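Local coordinates for phosphotriesterase family protein (Listeria monocytogenes serotype 4b str. H7858, PDB 3PNZ) that probably hydrolyses phosphorylated sugar lactones, as a zinc-dependent lactonase of the amidohydrolase fold, at residues 130-133 with 134-138. Numbering follows the deposited sequence.
Sequences KLTE and FVVNE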
loop_
_atom_site.group_PDB
_atom_site.type_symbol
_atom_site.label_atom_id
_atom_site.label_comp_id
_atom_site.label_asym_id
_atom_site.label_seq_id
_atom_site.Cartn_x
_atom_site.Cartn_y
_atom_site.Cartn_z
ATOM N N LYS A 130 7.522 -11.750 -19.025
ATOM C CA LYS A 130 7.997 -10.401 -19.294
ATOM C C LYS A 130 7.403 -9.394 -18.311
ATOM O O LYS A 130 8.048 -8.416 -17.952
ATOM C CB LYS A 130 7.694 -9.998 -20.738
ATOM C CG LYS A 130 8.625 -10.650 -21.757
ATOM C CD LYS A 130 10.055 -10.184 -21.537
ATOM C CE LYS A 130 11.035 -10.894 -22.466
ATOM N NZ LYS A 130 12.444 -10.514 -22.155
ATOM N N LEU A 131 6.170 -9.628 -17.874
ATOM C CA LEU A 131 5.597 -8.787 -16.830
ATOM C C LEU A 131 6.373 -8.980 -15.524
ATOM O O LEU A 131 6.644 -8.018 -14.801
ATOM C CB LEU A 131 4.096 -9.069 -16.650
ATOM C CG LEU A 131 3.207 -8.611 -17.816
ATOM C CD1 LEU A 131 1.746 -9.038 -17.586
ATOM C CD2 LEU A 131 3.304 -7.104 -18.028
ATOM N N THR A 132 6.742 -10.221 -15.233
ATOM C CA THR A 132 7.574 -10.503 -14.073
ATOM C C THR A 132 8.888 -9.718 -14.161
ATOM O O THR A 132 9.293 -9.075 -13.203
ATOM C CB THR A 132 7.856 -12.001 -13.936
ATOM O OG1 THR A 132 6.625 -12.696 -13.679
ATOM C CG2 THR A 132 8.846 -12.267 -12.792
ATOM N N GLU A 133 9.533 -9.751 -15.325
ATOM C CA GLU A 133 10.791 -9.026 -15.511
ATOM C C GLU A 133 10.644 -7.546 -15.172
ATOM O O GLU A 133 11.516 -6.954 -14.533
ATOM C CB GLU A 133 11.303 -9.169 -16.943
ATOM C CG GLU A 133 11.657 -10.580 -17.352
ATOM C CD GLU A 133 12.440 -10.620 -18.658
ATOM O OE1 GLU A 133 12.920 -9.547 -19.097
ATOM O OE2 GLU A 133 12.572 -11.722 -19.238
ATOM N N PHE A 134 9.545 -6.950 -15.625
ATOM C CA PHE A 134 9.259 -5.548 -15.350
ATOM C C PHE A 134 9.206 -5.264 -13.845
ATOM O O PHE A 134 9.818 -4.308 -13.355
ATOM C CB PHE A 134 7.940 -5.125 -16.013
ATOM C CG PHE A 134 7.363 -3.868 -15.437
ATOM C CD1 PHE A 134 7.849 -2.631 -15.821
ATOM C CD2 PHE A 134 6.354 -3.926 -14.486
ATOM C CE1 PHE A 134 7.338 -1.471 -15.272
ATOM C CE2 PHE A 134 5.834 -2.770 -13.936
ATOM C CZ PHE A 134 6.327 -1.542 -14.328
ATOM N N VAL A 135 8.479 -6.102 -13.112
ATOM C CA VAL A 135 8.338 -5.931 -11.671
ATOM C C VAL A 135 9.678 -6.160 -10.970
ATOM O O VAL A 135 10.058 -5.407 -10.079
ATOM C CB VAL A 135 7.261 -6.878 -11.088
ATOM C CG1 VAL A 135 7.166 -6.725 -9.572
ATOM C CG2 VAL A 135 5.901 -6.610 -11.743
ATOM N N VAL A 136 10.391 -7.206 -11.374
ATOM C CA VAL A 136 11.701 -7.486 -10.795
ATOM C C VAL A 136 12.651 -6.299 -10.983
ATOM O O VAL A 136 13.377 -5.915 -10.065
ATOM C CB VAL A 136 12.327 -8.753 -11.403
ATOM C CG1 VAL A 136 13.773 -8.912 -10.927
ATOM C CG2 VAL A 136 11.510 -9.978 -11.028
ATOM N N ASN A 137 12.624 -5.710 -12.172
ATOM C CA ASN A 137 13.503 -4.584 -12.476
ATOM C C ASN A 137 13.185 -3.357 -11.624
ATOM O O ASN A 137 14.084 -2.603 -11.255
ATOM C CB ASN A 137 13.461 -4.250 -13.971
ATOM C CG ASN A 137 14.159 -5.309 -14.827
ATOM O OD1 ASN A 137 14.980 -6.085 -14.331
ATOM N ND2 ASN A 137 13.831 -5.343 -16.114
ATOM N N GLU A 138 11.906 -3.161 -11.295
ATOM C CA GLU A 138 11.525 -2.051 -10.418
ATOM C C GLU A 138 12.096 -2.219 -9.007
ATOM O O GLU A 138 12.449 -1.238 -8.345
ATOM C CB GLU A 138 9.994 -1.878 -10.380
ATOM C CG GLU A 138 9.417 -1.403 -11.699
ATOM C CD GLU A 138 8.016 -0.811 -11.573
ATOM O OE1 GLU A 138 7.161 -1.405 -10.876
ATOM O OE2 GLU A 138 7.767 0.249 -12.187
#
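Thr132 and Val136 meet as successive-turn neighbours within helix 128-140, one of the helices that wrap the parallel strands of the barrel. Their methyls touch obliquely, Thr132 CG2 lying 3.9 Å from Val136 CG2. With OG1 of Thr132 beside the backbone N (chi1 -65°), CG2 is anti to that N and faces the valine. The hydroxyl shares its one proton between Ala172 O of helix 164-180, the stronger partner, and Thr128 O of the preceding turn, so a polar atom on a buried face is satisfied. Beneath the side chains four i to i+4 bonds join the turns; the straightest runs from Val136 N to Thr132 O at 2.8 Å, with an N-H...O angle of 172°. Val136 CG2 also packs 3.2 Å from Thr132 O. On the exposed face the Asn137 amide lies against Glu133 O at an angle too poor for hydrogen bonding; the real bond comes from Asn137 N, 2.9 Å from Glu133 O. Lys130 NZ straddles the Glu133 carboxylate in a salt bridge, 3.2 Å from both OE1 and OE2, each hydrogen bond weak. The Phe134 ring takes Glu138 CG over one face, 4.0 Å above the plane and offset toward the rim, and meets Trp122 edge-to-face. Arg73, by salt bridge, and Gly94 N hold the buried Glu138 carboxylate, while Leu131, Thr132, Val135 and Val136 pack on helix 164-180. Such a two-faced, amphipathic helix is characteristic of a TIM barrel's outer layer, the phosphotriesterase family scaffold.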